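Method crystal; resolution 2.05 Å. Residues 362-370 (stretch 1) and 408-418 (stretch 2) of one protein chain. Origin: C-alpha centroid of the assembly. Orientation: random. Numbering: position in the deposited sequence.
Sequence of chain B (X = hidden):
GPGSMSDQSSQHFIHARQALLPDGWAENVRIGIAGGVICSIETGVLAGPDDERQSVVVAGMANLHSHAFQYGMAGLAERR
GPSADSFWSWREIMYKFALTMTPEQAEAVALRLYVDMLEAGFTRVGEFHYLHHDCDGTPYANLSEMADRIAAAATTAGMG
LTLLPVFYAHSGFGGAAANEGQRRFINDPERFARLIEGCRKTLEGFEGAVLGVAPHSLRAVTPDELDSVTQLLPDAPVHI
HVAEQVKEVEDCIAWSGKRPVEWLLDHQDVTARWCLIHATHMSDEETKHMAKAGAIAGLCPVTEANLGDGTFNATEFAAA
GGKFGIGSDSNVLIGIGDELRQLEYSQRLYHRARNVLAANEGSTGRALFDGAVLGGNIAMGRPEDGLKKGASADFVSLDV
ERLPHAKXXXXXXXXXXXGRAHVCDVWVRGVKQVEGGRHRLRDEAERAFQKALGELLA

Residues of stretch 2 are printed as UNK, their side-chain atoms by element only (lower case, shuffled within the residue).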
ATOM      1  N   GLY B 362      19.122  12.907   0.526  1.00 30.37           N
ATOM      2  CA  GLY B 362      19.101  11.636   1.228  1.00 28.28           C
ATOM      3  C   GLY B 362      18.008  10.673   0.784  1.00 25.29           C
ATOM      4  O   GLY B 362      17.314  10.863  -0.242  1.00 24.88           O
ATOM      5  N   SER B 363      17.871   9.616   1.584  1.00 22.80           N
ATOM      6  CA  SER B 363      16.873   8.595   1.393  1.00 20.41           C
ATOM      7  C   SER B 363      15.500   9.140   1.762  1.00 18.90           C
ATOM      8  O   SER B 363      15.336   9.778   2.807  1.00 18.83           O
ATOM      9  CB  SER B 363      17.236   7.374   2.264  1.00 20.05           C
ATOM     10  OG  SER B 363      16.107   6.549   2.563  1.00 18.99           O
ATOM     11  N   THR B 364      14.500   8.840   0.944  1.00 17.62           N
ATOM     12  CA  THR B 364      13.117   9.231   1.250  1.00 17.08           C
ATOM     13  C   THR B 364      12.614   8.424   2.457  1.00 16.03           C
ATOM     14  O   THR B 364      11.970   8.970   3.352  1.00 16.52           O
ATOM     15  CB  THR B 364      12.196   9.018   0.015  1.00 16.83           C
ATOM     16  OG1 THR B 364      12.680   9.813  -1.058  1.00 18.17           O
ATOM     17  CG2 THR B 364      10.780   9.444   0.304  1.00 16.44           C
ATOM     18  N   GLY B 365      12.935   7.140   2.514  1.00 15.03           N
ATOM     19  CA  GLY B 365      12.483   6.307   3.637  1.00 14.16           C
ATOM     20  C   GLY B 365      13.095   6.757   4.953  1.00 14.14           C
ATOM     21  O   GLY B 365      12.411   6.833   5.982  1.00 13.86           O
ATOM     22  N   ARG B 366      14.372   7.117   4.909  1.00 14.73           N
ATOM     23  CA  ARG B 366      15.070   7.676   6.069  1.00 15.34           C
ATOM     24  C   ARG B 366      14.410   8.958   6.599  1.00 15.84           C
ATOM     25  O   ARG B 366      14.096   9.063   7.795  1.00 16.16           O
ATOM     26  CB  ARG B 366      16.541   7.925   5.728  1.00 16.11           C
ATOM     27  CG  ARG B 366      17.363   8.702   6.757  1.00 16.91           C
ATOM     28  CD  ARG B 366      17.550   7.985   8.086  1.00 16.60           C
ATOM     29  NE  ARG B 366      18.369   8.821   8.987  1.00 17.32           N
ATOM     30  CZ  ARG B 366      19.688   8.959   8.882  1.00 18.70           C
ATOM     31  NH1 ARG B 366      20.351   8.333   7.917  1.00 19.26           N
ATOM     32  NH2 ARG B 366      20.358   9.752   9.719  1.00 19.80           N
ATOM     33  N   ALA B 367      14.187   9.920   5.728  1.00 16.24           N
ATOM     34  CA  ALA B 367      13.584  11.190   6.119  1.00 16.87           C
ATOM     35  C   ALA B 367      12.201  10.984   6.706  1.00 16.64           C
ATOM     36  O   ALA B 367      11.857  11.567   7.722  1.00 17.21           O
ATOM     37  CB  ALA B 367      13.513  12.143   4.924  1.00 17.18           C
ATOM     38  N   LEU B 368      11.403  10.131   6.080  1.00 16.58           N
ATOM     39  CA  LEU B 368      10.047   9.931   6.533  1.00 16.01           C
ATOM     40  C   LEU B 368      10.018   9.196   7.866  1.00 15.48           C
ATOM     41  O   LEU B 368       9.247   9.556   8.757  1.00 16.01           O
ATOM     42  CB  LEU B 368       9.259   9.158   5.486  1.00 16.56           C
ATOM     43  CG  LEU B 368       8.853  10.028   4.295  1.00 17.57           C
ATOM     44  CD1 LEU B 368       8.047   9.172   3.352  1.00 18.46           C
ATOM     45  CD2 LEU B 368       8.068  11.279   4.709  1.00 18.79           C
ATOM     46  N   PHE B 369      10.852   8.182   7.993  1.00 14.20           N
ATOM     47  CA  PHE B 369      10.882   7.395   9.198  1.00 13.85           C
ATOM     48  C   PHE B 369      11.372   8.238  10.361  1.00 13.92           C
ATOM     49  O   PHE B 369      10.715   8.261  11.399  1.00 13.98           O
ATOM     50  CB  PHE B 369      11.757   6.157   9.080  1.00 13.47           C
ATOM     51  CG  PHE B 369      11.722   5.309  10.307  1.00 13.15           C
ATOM     52  CD1 PHE B 369      10.691   4.418  10.517  1.00 12.76           C
ATOM     53  CD2 PHE B 369      12.697   5.453  11.303  1.00 13.56           C
ATOM     54  CE1 PHE B 369      10.645   3.632  11.675  1.00 12.68           C
ATOM     55  CE2 PHE B 369      12.638   4.692  12.455  1.00 13.54           C
ATOM     56  CZ  PHE B 369      11.617   3.774  12.635  1.00 13.31           C
ATOM     57  N   ASP B 370      12.479   8.959  10.194  1.00 14.29           N
ATOM     58  CA  ASP B 370      12.991   9.794  11.268  1.00 14.87           C
ATOM     59  C   ASP B 370      11.947  10.831  11.646  1.00 14.85           C
ATOM     60  O   ASP B 370      11.718  11.108  12.817  1.00 15.27           O
ATOM     61  CB  ASP B 370      14.260  10.557  10.853  1.00 16.09           C
ATOM     62  CG  ASP B 370      15.518   9.733  10.926  1.00 16.48           C
ATOM     63  OD1 ASP B 370      15.572   8.655  11.585  1.00 16.81           O
ATOM     64  OD2 ASP B 370      16.504  10.219  10.362  1.00 17.46           O
ATOM     65  N   UNK B 408      22.406   0.833   6.450  1.00 29.42           N
ATOM     66  CA  UNK B 408      21.206   1.480   7.011  1.00 26.71           C
ATOM     67  C   UNK B 408      20.053   2.011   6.173  1.00 23.39           C
ATOM     68  O   UNK B 408      18.987   1.460   6.227  1.00 23.31           O
ATOM     69  N   UNK B 409      20.218   3.135   5.488  1.00 22.71           N
ATOM     70  CA  UNK B 409      19.099   3.757   4.749  1.00 20.90           C
ATOM     71  C   UNK B 409      18.456   2.798   3.711  1.00 19.85           C
ATOM     72  O   UNK B 409      17.237   2.790   3.514  1.00 18.53           O
ATOM     73  c   UNK B 409      19.781   6.203   4.991  1.00 22.60           C
ATOM     74  o   UNK B 409      19.465   6.109   6.197  1.00 21.55           O
ATOM     75  o   UNK B 409      20.275   7.244   4.501  1.00 23.57           O
ATOM     76  c   UNK B 409      19.584   5.023   4.046  1.00 21.64           C
ATOM     77  N   UNK B 410      19.284   1.978   3.079  1.00 19.44           N
ATOM     78  CA  UNK B 410      18.837   1.005   2.110  1.00 18.97           C
ATOM     79  C   UNK B 410      17.862   0.036   2.767  1.00 17.43           C
ATOM     80  O   UNK B 410      16.858  -0.379   2.154  1.00 16.48           O
ATOM     81  c   UNK B 410      20.876   1.256   0.657  1.00 21.32           C
ATOM     82  c   UNK B 410      19.597  -0.912   0.616  1.00 20.55           C
ATOM     83  c   UNK B 410      20.050   0.269   1.473  1.00 20.07           C
ATOM     84  N   UNK B 411      18.106  -0.291   4.040  1.00 16.63           N
ATOM     85  CA  UNK B 411      17.162  -1.148   4.767  1.00 15.67           C
ATOM     86  C   UNK B 411      15.778  -0.467   4.880  1.00 14.71           C
ATOM     87  O   UNK B 411      14.731  -1.127   4.675  1.00 14.19           O
ATOM     88  c   UNK B 411      17.658  -1.550   6.174  1.00 16.12           C
ATOM     89  c   UNK B 411      18.915  -2.414   6.099  1.00 16.46           C
ATOM     90  c   UNK B 411      16.524  -2.248   6.929  1.00 15.32           C
ATOM     91  N   UNK B 412      15.766   0.828   5.216  1.00 14.45           N
ATOM     92  CA  UNK B 412      14.501   1.558   5.382  1.00 13.96           C
ATOM     93  C   UNK B 412      13.753   1.626   4.050  1.00 14.15           C
ATOM     94  O   UNK B 412      12.526   1.444   4.010  1.00 13.77           O
ATOM     95  c   UNK B 412      14.723   2.965   5.920  1.00 13.73           C
ATOM     96  c   UNK B 412      15.254   3.060   7.350  1.00 13.82           C
ATOM     97  c   UNK B 412      15.577   4.513   7.749  1.00 13.68           C
ATOM     98  c   UNK B 412      14.293   2.393   8.341  1.00 13.70           C
ATOM     99  N   UNK B 413      14.477   1.920   2.975  1.00 14.75           N
ATOM    100  CA  UNK B 413      13.835   2.029   1.665  1.00 15.11           C
ATOM    101  C   UNK B 413      13.283   0.676   1.207  1.00 14.71           C
ATOM    102  O   UNK B 413      12.211   0.609   0.601  1.00 14.65           O
ATOM    103  o   UNK B 413      16.097   4.641   0.583  1.00 17.52           O
ATOM    104  c   UNK B 413      14.789   2.657   0.657  1.00 15.86           C
ATOM    105  o   UNK B 413      14.155   4.799   1.479  1.00 16.80           O
ATOM    106  c   UNK B 413      15.037   4.133   0.934  1.00 16.58           C
ATOM    107  N   UNK B 414      13.951  -0.406   1.578  1.00 14.88           N
ATOM    108  CA  UNK B 414      13.507  -1.753   1.210  1.00 14.49           C
ATOM    109  C   UNK B 414      12.263  -2.129   1.956  1.00 13.92           C
ATOM    110  O   UNK B 414      11.303  -2.692   1.414  1.00 14.01           O
ATOM    111  N   UNK B 415      12.246  -1.748   3.209  1.00 14.09           N
ATOM    112  CA  UNK B 415      11.123  -1.963   4.076  1.00 13.81           C
ATOM    113  C   UNK B 415       9.931  -1.206   3.611  1.00 13.68           C
ATOM    114  O   UNK B 415       8.846  -1.763   3.485  1.00 14.22           O
ATOM    115  c   UNK B 415       9.583   0.115  10.252  1.00 14.25           C
ATOM    116  c   UNK B 415      11.068   0.164   8.329  1.00 14.51           C
ATOM    117  c   UNK B 415       8.835  -0.942   9.737  1.00 14.26           C
ATOM    118  c   UNK B 415      10.449  -1.648   6.536  1.00 14.11           C
ATOM    119  c   UNK B 415      11.492  -1.485   5.475  1.00 14.29           C
ATOM    120  c   UNK B 415      10.666   0.662   9.567  1.00 14.43           C
ATOM    121  n   UNK B 415       8.682  -2.418   7.734  1.00 14.27           N
ATOM    122  c   UNK B 415       9.399  -2.570   6.586  1.00 14.92           C
ATOM    123  c   UNK B 415      10.357  -0.898   7.771  1.00 14.44           C
ATOM    124  c   UNK B 415       9.221  -1.443   8.499  1.00 14.63           C
ATOM    125  N   UNK B 416      10.101   0.088   3.381  1.00 12.62           N
ATOM    126  CA  UNK B 416       8.952   0.969   3.167  1.00 11.75           C
ATOM    127  C   UNK B 416       8.425   0.915   1.736  1.00 11.71           C
ATOM    128  O   UNK B 416       7.228   0.991   1.532  1.00 11.46           O
ATOM    129  c   UNK B 416       8.243   3.399   3.012  1.00 11.58           C
ATOM    130  c   UNK B 416      10.266   3.787   5.467  1.00 11.70           C
ATOM    131  c   UNK B 416       9.500   2.543   5.034  1.00 11.76           C
ATOM    132  c   UNK B 416       9.314   2.421   3.523  1.00 11.68           C
ATOM    133  N   UNK B 417       9.305   0.780   0.745  1.00 12.02           N
ATOM    134  CA  UNK B 417       8.894   0.871  -0.657  1.00 12.07           C
ATOM    135  C   UNK B 417       8.837  -0.423  -1.420  1.00 12.58           C
ATOM    136  O   UNK B 417       8.117  -0.526  -2.381  1.00 12.56           O
ATOM    137  c   UNK B 417       9.619   3.287  -0.897  1.00 12.57           C
ATOM    138  c   UNK B 417      10.568   3.852  -0.053  1.00 12.70           C
ATOM    139  c   UNK B 417      10.396   5.142   0.439  1.00 12.64           C
ATOM    140  c   UNK B 417       8.485   4.024  -1.204  1.00 12.52           C
ATOM    141  c   UNK B 417       8.322   5.317  -0.734  1.00 12.79           C
ATOM    142  c   UNK B 417       9.777   1.880  -1.401  1.00 12.71           C
ATOM    143  c   UNK B 417       9.278   5.881   0.098  1.00 12.72           C
ATOM    144  N   UNK B 418       9.641  -1.400  -1.027  1.00 13.38           N
ATOM    145  CA  UNK B 418       9.814  -2.608  -1.834  1.00 13.88           C
ATOM    146  C   UNK B 418       9.326  -3.859  -1.140  1.00 14.37           C
ATOM    147  O   UNK B 418       9.391  -4.908  -1.735  1.00 15.50           O
ATOM    148  c   UNK B 418      11.266  -2.778  -2.256  1.00 13.55           C
TER
HETATM  149  O   HOH W   1      19.476   9.728   3.835  1.00 28.35           O

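Position 408 has no side-chain atoms, so it is G408. It touches nothing on stretch 1.

Position 409 has two carbons, the second carrying two oxygens. One oxygen lies 2.9 Å from R366 NH1, at the edge of the guanidinium and near its plane. A carboxylate on a short stem makes this D409. Its OD1 accepts a hydrogen bond from R366 NH1, part of a salt bridge. OD2 of D409 accepts from water 1 at 2.7 Å. The same water accepts from S363 N at 2.8 Å and so links the two stretches.

Position 410 has three carbons, one carrying the other two. Its CA-to-CB bond points away from stretch 1. This is V410.

Position 411 has the same three-carbon fork and is out of reach of stretch 1. It is V411.

Position 412 has four carbons, forked at the second. One end carbon lies 3.6 Å from R366 CA, and the other lies 4.4 Å from F369 CG. The fork gives L412. The side chain packs along the backbone of G365 and R366, the R366 side chain and the F369 ring.

Position 413 again has two carbons, the second carrying two oxygens. The CA-to-CB bond points sideways, but the end of the side chain comes nearer. One oxygen is 2.7 Å from S363 OG, the other 2.8 Å from G365 N. It is D413. Its OD1 takes the N-H of G365 in the first turn, which has no partner in a preceding turn. Its OD2 takes the hydroxyl of the N-cap residue S363.

Position 414 has no side-chain atoms and is out of reach of stretch 1. It is G414.

Position 415 has one carbon followed by fused five- and six-membered rings, with eight carbons and one nitrogen in the ring system. A carbon of the six-membered ring lies 3.6 Å from F369 CE1. Only tryptophan fits, so this is W415, and that carbon is CZ3. The planes of the F369 ring and the W415 six-membered ring meet at 54°, an oblique pair.

Position 416 has four carbons, forked at the first, with one arm two carbons long. The end of that arm reaches to 3.8 Å from G365 O. This is I416, and the end carbon is CD1.

Position 417 has one carbon and a six-carbon ring with no oxygen. One ring carbon is 3.8 Å from G365 N, and another is 3.9 Å from T364 CG2. This is F417, and the two carbons are CE2 and CZ.

Position 418 has a single carbon and makes no contact with stretch 1. It is A418.

The two helices cross at 82°, with axes 8.0 Å apart at closest approach. G365 permits the close approach: its CA is 4.9 Å from the CA of D413, and an ideal CB on G365 would clash with D413 OD1. S363 caps its own helix, its OG accepting from R366 N at 3.0 Å while donating to D413. R366 is also held by D370, whose OD2 accepts from R366 NE at 2.7 Å. Polar bonds from D409 and D413 thus combine with packing of L412 and W415 on F369, of F417 on T364, and of I416 against the G365 backbone.

Stretch 2, residues 408-418: GDVVLDGWIFA
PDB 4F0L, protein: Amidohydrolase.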